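Local coordinates for protein 8-demethyl-8-aminoriboflavin-5'-phosphate synthase (Streptomyces davawensis JCM 4913, PDB 5MJI) that replaces the C-8 methyl group of riboflavin-5'-phosphate (FMN) by an amino group taken from glutamate, a step in biosynthesis of the antibiotic roseoflavin, at residues L129-N134 / A161-G166; L6-T11 / V42-H47. All coordinates share one frame; numbering follows the deposited sequence.

Overall arrangement
Contacts 1 and 2 are the outer strand pairs of one five-stranded parallel sheet, with strand 84-90 between them. Contact 2 pairs 4-9 with the outermost strand 38-43; contact 1 pairs 126-132 with 161-164, outermost within the chain on the other flank. Their centres lie 16 Å apart, and their nearest atoms about 5 Å apart without touching. The shared ligand, an 8-formyl form of FMN, lies across the C-terminal ends of the strands and touches both contacts: Thr11 OG1 of contact 2 donates to a phosphate oxygen, while Cys132 to Asn134 of contact 1 line the ribityl chain and the pyrimidine part of the ring. Helix 20-34 packs against residues of both contacts.

Contact 1. Residues L129-N134 / A161-G166; sequences LLMCGN and AAYWLG. With 7O6 ([(2~{S},3~{R},4~{R})-5-[8-methanoyl-7-methyl-2,4-bis(oxidanylidene)-1~{H}-benzo[g]pteridin-10-ium-10-yl]-2,3,4-tris(oxidanyl)pentyl] dihydrogen phosphate), chain B.
Met131 and Tyr163 face each other at the tightest point of this parallel strand pair. Met131 O accepts Trp164 N at 3.0 Å and sits just as close to the Tyr163 CA, while the two CB atoms meet on the sheet face that Leu129 and Ala161 also share. A bend in the thioether chain (chi3 -69°) swings Met131 CE back over Ala161, 3.9 Å from its CB. On the other face, Leu130 CD2 meets Ala162 CB, and helices 20-34 and 183-205 pack against this side.

The ladder runs on through Ala162 N to Leu129 O, Met131 N to Ala162 O, and Gly133 N to Trp164 O, the first and last of these nearly straight. Trp164 has its CG opposite the backbone N (chi1 -175°), which brings the indole toward the segment 129-134: CZ3 comes within 3.2 Å of Gly133 O, which approaches at the ring edge near its plane. Cys132 SG stands oblique to the six-membered ring, 5.4 Å from its centroid. Gly166 N lies above one face, toward the rim.

The looser side is at Ala161, which keeps some exposure to solvent; at the other end the last backbone bond, Gly166 N to Asn134 O, is weak. The Tyr163 hydroxyl bonds to Glu135 of a neighbouring subunit, so the pair also borders the subunit interface.

At the 132-134 end the segment meets the flavin. Asn134 N lies 2.9 Å from 7O6 O9, and Cys132 O lies 3.1 Å from the ribityl O5. The Asn134 amide rests beside the C4 and C5 carbons of the ligand, with ND2 tied to Thr170 O. Two parallel strands joined through helix 138-152, with a flavin loop leaving the first, form a beta-alpha-beta unit of the flavodoxin-like fold.

Contact 2. Residues L6-T11 / V42-H47; sequences LILNTT and VRVIDH. With 7O6 ([(2~{S},3~{R},4~{R})-5-[8-methanoyl-7-methyl-2,4-bis(oxidanylidene)-1~{H}-benzo[g]pteridin-10-ium-10-yl]-2,3,4-tris(oxidanyl)pentyl] dihydrogen phosphate), chain B.
Thr11 and Arg43 are brought together by two torsions. In Thr11, chi1 of -177° sets OG1 opposite the backbone N and turns CG2 toward the arginine; in Arg43 a chain extended from CA bends at chi3 (-67°), carrying the guanidinium under that methyl. CG2 thus touches Arg43 CD at 3.6 Å and lies over one face of the guanidinium, whose NH1 is held by Arg13 O and Ser17 O. The pair sits at the C-terminal ends of the two strands of a beta-alpha-beta unit of the flavodoxin-like fold, strand 4-9, helix 20-34 and strand 38-43.

Thr11 OG1 then donates to phosphate oxygen O3 of 7O6 at 2.6 Å. Asn9 sets the loop behind it: OD1 accepts Thr11 N at 3.0 Å, forming an Asx turn, while ND2 goes to Gln22 OE1. The turn is consistent with Asn9 orienting Thr11, which bonds the phosphate.

Further back the strands pair in parallel. Val42 N donates to Ile7 O at 3.0 Å, Asn9 N to Val42 O, and Val44 N to Asn9 O, the last where strand 38-43 gives way to a 3-10 turn. Leu8 and Val42 lie side by side, CD2 of the leucine 3.9 Å from CB of the valine, and Val44 CG1 meets Leu8 from about a right angle.

Where the backbones separate, one water stitches them: it donates to Asn9 O and to Thr11 O, each at 2.6 Å, and accepts from Ile45 N at 2.9 Å.

Contact 1. Residues L129-N134 / A161-G166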
loop_
_atom_site.group_PDB
_atom_site.type_symbol
_atom_site.label_atom_id
_atom_site.label_comp_id
_atom_site.label_asym_id
_atom_site.label_seq_id
_atom_site.Cartn_x
_atom_site.Cartn_y
_atom_site.Cartn_z
ATOM N N LEU A 129 8.460 14.682 -3.837
ATOM C CA LEU A 129 7.020 14.600 -4.029
ATOM C C LEU A 129 6.322 15.738 -3.317
ATOM O O LEU A 129 6.657 16.068 -2.180
ATOM C CB LEU A 129 6.436 13.314 -3.474
ATOM C CG LEU A 129 6.468 12.021 -4.234
ATOM C CD1 LEU A 129 5.687 11.031 -3.403
ATOM C CD2 LEU A 129 5.866 12.192 -5.607
ATOM N N LEU A 130 5.309 16.285 -3.967
ATOM C CA LEU A 130 4.342 17.166 -3.331
ATOM C C LEU A 130 2.993 16.488 -3.475
ATOM O O LEU A 130 2.644 16.041 -4.570
ATOM C CB LEU A 130 4.324 18.552 -3.985
ATOM C CG LEU A 130 5.602 19.388 -3.824
ATOM C CD1 LEU A 130 5.516 20.662 -4.678
ATOM C CD2 LEU A 130 5.822 19.744 -2.357
ATOM N N MET A 131 2.257 16.362 -2.382
ATOM C CA MET A 131 0.979 15.666 -2.432
ATOM C C MET A 131 -0.078 16.480 -1.704
ATOM O O MET A 131 0.209 17.149 -0.707
ATOM C CB MET A 131 1.059 14.266 -1.815
ATOM C CG MET A 131 1.847 13.242 -2.624
ATOM S SD MET A 131 2.156 11.792 -1.603
ATOM C CE MET A 131 3.304 12.514 -0.424
ATOM N N CYS A 132 -1.303 16.417 -2.208
ATOM C CA CYS A 132 -2.408 17.124 -1.587
ATOM C C CYS A 132 -3.614 16.199 -1.548
ATOM O O CYS A 132 -4.004 15.664 -2.587
ATOM C CB CYS A 132 -2.733 18.387 -2.389
ATOM S SG CYS A 132 -3.666 19.512 -1.466
ATOM N N GLY A 133 -4.197 16.006 -0.363
ATOM C CA GLY A 133 -5.413 15.223 -0.232
ATOM C C GLY A 133 -6.354 15.911 0.741
ATOM O O GLY A 133 -5.952 16.797 1.495
ATOM N N ASN A 134 -7.622 15.510 0.713
ATOM C CA ASN A 134 -8.551 16.091 1.675
ATOM C C ASN A 134 -8.375 15.504 3.074
ATOM O O ASN A 134 -8.705 16.176 4.053
ATOM C CB ASN A 134 -10.002 15.909 1.206
ATOM C CG ASN A 134 -10.349 16.805 0.004
ATOM O OD1 ASN A 134 -9.486 17.507 -0.523
ATOM N ND2 ASN A 134 -11.608 16.766 -0.432
ATOM N N ALA A 161 9.140 13.799 0.759
ATOM C CA ALA A 161 7.722 13.854 0.429
ATOM C C ALA A 161 7.060 14.885 1.336
ATOM O O ALA A 161 7.017 14.712 2.557
ATOM C CB ALA A 161 7.071 12.477 0.568
ATOM N N ALA A 162 6.582 15.972 0.745
ATOM C CA ALA A 162 5.887 17.017 1.481
ATOM C C ALA A 162 4.433 17.030 1.037
ATOM O O ALA A 162 4.135 16.757 -0.125
ATOM C CB ALA A 162 6.528 18.384 1.237
ATOM N N TYR A 163 3.521 17.342 1.954
ATOM C CA TYR A 163 2.118 17.105 1.640
ATOM C C TYR A 163 1.227 17.909 2.576
ATOM O O TYR A 163 1.652 18.349 3.644
ATOM C CB TYR A 163 1.780 15.605 1.740
ATOM C CG TYR A 163 2.052 15.073 3.131
ATOM C CD1 TYR A 163 1.065 15.117 4.110
ATOM C CD2 TYR A 163 3.315 14.594 3.484
ATOM C CE1 TYR A 163 1.303 14.671 5.387
ATOM C CE2 TYR A 163 3.572 14.149 4.785
ATOM C CZ TYR A 163 2.554 14.202 5.722
ATOM O OH TYR A 163 2.759 13.775 6.995
ATOM N N TRP A 164 -0.030 18.065 2.163
ATOM C CA TRP A 164 -1.080 18.625 2.996
ATOM C C TRP A 164 -2.244 17.650 3.031
ATOM O O TRP A 164 -2.603 17.076 2.004
ATOM C CB TRP A 164 -1.566 19.992 2.466
ATOM C CG TRP A 164 -2.579 20.648 3.373
ATOM C CD1 TRP A 164 -2.325 21.543 4.386
ATOM C CD2 TRP A 164 -3.999 20.453 3.356
ATOM N NE1 TRP A 164 -3.507 21.906 5.003
ATOM C CE2 TRP A 164 -4.548 21.260 4.382
ATOM C CE3 TRP A 164 -4.863 19.674 2.572
ATOM C CZ2 TRP A 164 -5.921 21.315 4.634
ATOM C CZ3 TRP A 164 -6.230 19.724 2.827
ATOM C CH2 TRP A 164 -6.746 20.545 3.849
ATOM N N LEU A 165 -2.832 17.476 4.213
ATOM C CA LEU A 165 -4.062 16.716 4.403
ATOM C C LEU A 165 -4.883 17.404 5.477
ATOM O O LEU A 165 -4.323 17.943 6.429
ATOM C CB LEU A 165 -3.810 15.269 4.872
ATOM C CG LEU A 165 -2.839 14.411 4.063
ATOM C CD1 LEU A 165 -2.443 13.228 4.926
ATOM C CD2 LEU A 165 -3.491 13.959 2.772
ATOM N N GLY A 166 -6.208 17.359 5.336
ATOM C CA GLY A 166 -7.100 17.711 6.423
ATOM C C GLY A 166 -7.344 16.518 7.338
ATOM O O GLY A 166 -6.717 15.475 7.186
HETATM C C6 7O6 B . -10.288 12.544 -3.983
HETATM C C5 7O6 B . -9.694 14.593 -2.692
HETATM C C4 7O6 B . -8.399 15.360 -3.081
HETATM C C3 7O6 B . -8.535 16.250 -4.307
HETATM C C2 7O6 B . -7.703 17.509 -4.113
HETATM C C1 7O6 B . -7.611 18.102 -5.505
HETATM O O1 7O6 B . -7.127 20.747 -7.154
HETATM P P1 7O6 B . -6.324 19.528 -7.159
HETATM O O2 7O6 B . -4.953 19.946 -7.445
HETATM O O3 7O6 B . -6.792 18.695 -8.259
HETATM O O4 7O6 B . -6.405 18.759 -5.702
HETATM O O5 7O6 B . -6.419 17.233 -3.634
HETATM O O6 7O6 B . -9.845 16.628 -4.669
HETATM O O7 7O6 B . -7.247 14.593 -3.362
HETATM N N1 7O6 B . -9.649 13.145 -2.873
HETATM C C7 7O6 B . -10.941 13.312 -4.939
HETATM C C8 7O6 B . -11.539 12.674 -6.016
HETATM C C9 7O6 B . -12.261 13.525 -7.067
HETATM C C10 7O6 B . -11.508 11.300 -6.192
HETATM C C11 7O6 B . -12.178 10.651 -7.419
HETATM C C12 7O6 B . -10.853 10.533 -5.243
HETATM C C13 7O6 B . -10.239 11.148 -4.140
HETATM N N2 7O6 B . -9.612 10.339 -3.246
HETATM C C14 7O6 B . -9.023 12.311 -1.941
HETATM N N3 7O6 B . -8.448 12.907 -0.883
HETATM C C15 7O6 B . -9.020 10.927 -2.177
HETATM C C16 7O6 B . -8.313 10.057 -1.181
HETATM O O8 7O6 B . -8.253 8.682 -1.344
HETATM N N4 7O6 B . -7.696 10.653 -0.073
HETATM C C17 7O6 B . -7.758 12.069 0.105
HETATM O O9 7O6 B . -7.173 12.666 1.208
HETATM O O10 7O6 B . -11.878 14.631 -7.238
#

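Contact 2. Residues L6-T11 / V42-H47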
loop_
_atom_site.group_PDB
_atom_site.type_symbol
_atom_site.label_atom_id
_atom_site.label_comp_id
_atom_site.label_asym_id
_atom_site.label_seq_id
_atom_site.Cartn_x
_atom_site.Cartn_y
_atom_site.Cartn_z
ATOM N N LEU A 6 12.131 19.911 -12.456
ATOM C CA LEU A 6 10.880 19.846 -13.193
ATOM C C LEU A 6 9.787 19.387 -12.236
ATOM O O LEU A 6 9.873 18.289 -11.673
ATOM C CB LEU A 6 11.005 18.895 -14.382
ATOM C CG LEU A 6 9.719 18.655 -15.175
ATOM C CD1 LEU A 6 9.287 19.918 -15.924
ATOM C CD2 LEU A 6 9.921 17.486 -16.119
ATOM N N ILE A 7 8.766 20.222 -12.051
ATOM C CA ILE A 7 7.640 19.920 -11.165
ATOM C C ILE A 7 6.408 19.644 -12.015
ATOM O O ILE A 7 5.971 20.508 -12.785
ATOM C CB ILE A 7 7.361 21.066 -10.187
ATOM C CG1 ILE A 7 8.651 21.454 -9.468
ATOM C CG2 ILE A 7 6.240 20.656 -9.196
ATOM C CD1 ILE A 7 8.498 22.689 -8.600
ATOM N N LEU A 8 5.839 18.447 -11.862
ATOM C CA LEU A 8 4.690 18.010 -12.646
ATOM C C LEU A 8 3.452 18.050 -11.759
ATOM O O LEU A 8 3.315 17.230 -10.844
ATOM C CB LEU A 8 4.904 16.602 -13.194
ATOM C CG LEU A 8 6.125 16.384 -14.088
ATOM C CD1 LEU A 8 6.108 14.968 -14.638
ATOM C CD2 LEU A 8 6.135 17.415 -15.213
ATOM N N ASN A 9 2.565 19.007 -12.020
ATOM C CA ASN A 9 1.257 19.050 -11.375
ATOM C C ASN A 9 0.329 18.097 -12.129
ATOM O O ASN A 9 0.003 18.333 -13.296
ATOM C CB ASN A 9 0.713 20.477 -11.375
ATOM C CG ASN A 9 -0.607 20.597 -10.627
ATOM O OD1 ASN A 9 -1.274 19.595 -10.379
ATOM N ND2 ASN A 9 -0.983 21.828 -10.250
ATOM N N THR A 10 -0.099 17.016 -11.472
ATOM C CA THR A 10 -0.901 15.984 -12.122
ATOM C C THR A 10 -2.381 16.063 -11.732
ATOM O O THR A 10 -3.097 15.056 -11.763
ATOM C CB THR A 10 -0.309 14.607 -11.830
ATOM O OG1 THR A 10 -0.324 14.356 -10.418
ATOM C CG2 THR A 10 1.158 14.535 -12.350
ATOM N N THR A 11 -2.857 17.266 -11.405
ATOM C CA THR A 11 -4.282 17.508 -11.227
ATOM C C THR A 11 -5.067 17.082 -12.471
ATOM O O THR A 11 -4.559 17.105 -13.595
ATOM C CB THR A 11 -4.527 18.994 -10.938
ATOM O OG1 THR A 11 -5.920 19.216 -10.697
ATOM C CG2 THR A 11 -4.096 19.860 -12.133
ATOM N N VAL A 42 4.970 22.026 -15.141
ATOM C CA VAL A 42 4.088 21.549 -16.200
ATOM C C VAL A 42 2.842 20.960 -15.545
ATOM O O VAL A 42 2.944 20.104 -14.652
ATOM C CB VAL A 42 4.795 20.504 -17.092
ATOM C CG1 VAL A 42 3.832 19.895 -18.124
ATOM C CG2 VAL A 42 6.026 21.142 -17.784
ATOM N N ARG A 43 1.671 21.428 -15.969
ATOM C CA ARG A 43 0.413 20.775 -15.603
ATOM C C ARG A 43 0.091 19.780 -16.713
ATOM O O ARG A 43 -0.365 20.163 -17.801
ATOM C CB ARG A 43 -0.705 21.789 -15.404
ATOM C CG ARG A 43 -1.961 21.143 -14.818
ATOM C CD ARG A 43 -3.145 22.111 -14.715
ATOM N NE ARG A 43 -2.905 23.169 -13.738
ATOM C CZ ARG A 43 -3.884 23.863 -13.166
ATOM N NH1 ARG A 43 -5.139 23.597 -13.483
ATOM N NH2 ARG A 43 -3.609 24.825 -12.299
ATOM N N VAL A 44 0.344 18.496 -16.444
ATOM C CA VAL A 44 0.423 17.517 -17.528
ATOM C C VAL A 44 -0.921 17.359 -18.213
ATOM O O VAL A 44 -0.980 17.096 -19.424
ATOM C CB VAL A 44 0.975 16.154 -17.028
ATOM C CG1 VAL A 44 2.357 16.333 -16.397
ATOM C CG2 VAL A 44 0.036 15.489 -16.045
ATOM N N ILE A 45 -2.020 17.548 -17.473
ATOM C CA ILE A 45 -3.339 17.366 -18.067
ATOM C C ILE A 45 -3.632 18.435 -19.119
ATOM O O ILE A 45 -4.538 18.247 -19.937
ATOM C CB ILE A 45 -4.436 17.362 -16.983
ATOM C CG1 ILE A 45 -5.707 16.672 -17.488
ATOM C CG2 ILE A 45 -4.782 18.781 -16.527
ATOM C CD1 ILE A 45 -5.559 15.197 -17.711
ATOM N N ASP A 46 -2.905 19.560 -19.113
ATOM C CA ASP A 46 -3.045 20.544 -20.186
ATOM C C ASP A 46 -2.498 20.048 -21.510
ATOM O O ASP A 46 -2.691 20.721 -22.524
ATOM C CB ASP A 46 -2.321 21.849 -19.855
ATOM C CG ASP A 46 -2.980 22.618 -18.740
ATOM O OD1 ASP A 46 -4.176 22.398 -18.484
ATOM O OD2 ASP A 46 -2.287 23.430 -18.099
ATOM N N HIS A 47 -1.806 18.911 -21.524
ATOM C CA HIS A 47 -1.098 18.433 -22.697
ATOM C C HIS A 47 -1.690 17.114 -23.162
ATOM O O HIS A 47 -2.295 16.371 -22.379
ATOM C CB HIS A 47 0.400 18.316 -22.393
ATOM C CG HIS A 47 0.999 19.620 -21.970
ATOM N ND1 HIS A 47 1.522 20.524 -22.869
ATOM C CD2 HIS A 47 1.072 20.213 -20.756
ATOM C CE1 HIS A 47 1.932 21.603 -22.222
ATOM N NE2 HIS A 47 1.670 21.439 -20.939
HETATM C C6 7O6 B . -10.288 12.544 -3.983
HETATM C C5 7O6 B . -9.694 14.593 -2.692
HETATM C C4 7O6 B . -8.399 15.360 -3.081
HETATM C C3 7O6 B . -8.535 16.250 -4.307
HETATM C C2 7O6 B . -7.703 17.509 -4.113
HETATM C C1 7O6 B . -7.611 18.102 -5.505
HETATM O O1 7O6 B . -7.127 20.747 -7.154
HETATM P P1 7O6 B . -6.324 19.528 -7.159
HETATM O O2 7O6 B . -4.953 19.946 -7.445
HETATM O O3 7O6 B . -6.792 18.695 -8.259
HETATM O O4 7O6 B . -6.405 18.759 -5.702
HETATM O O5 7O6 B . -6.419 17.233 -3.634
HETATM O O6 7O6 B . -9.845 16.628 -4.669
HETATM O O7 7O6 B . -7.247 14.593 -3.362
HETATM N N1 7O6 B . -9.649 13.145 -2.873
HETATM C C7 7O6 B . -10.941 13.312 -4.939
HETATM C C8 7O6 B . -11.539 12.674 -6.016
HETATM C C9 7O6 B . -12.261 13.525 -7.067
HETATM C C10 7O6 B . -11.508 11.300 -6.192
HETATM C C11 7O6 B . -12.178 10.651 -7.419
HETATM C C12 7O6 B . -10.853 10.533 -5.243
HETATM C C13 7O6 B . -10.239 11.148 -4.140
HETATM N N2 7O6 B . -9.612 10.339 -3.246
HETATM C C14 7O6 B . -9.023 12.311 -1.941
HETATM N N3 7O6 B . -8.448 12.907 -0.883
HETATM C C15 7O6 B . -9.020 10.927 -2.177
HETATM C C16 7O6 B . -8.313 10.057 -1.181
HETATM O O8 7O6 B . -8.253 8.682 -1.344
HETATM N N4 7O6 B . -7.696 10.653 -0.073
HETATM C C17 7O6 B . -7.758 12.069 0.105
HETATM O O9 7O6 B . -7.173 12.666 1.208
HETATM O O10 7O6 B . -11.878 14.631 -7.238
HETATM O O HOH W 1 -2.227 17.789 -14.584
#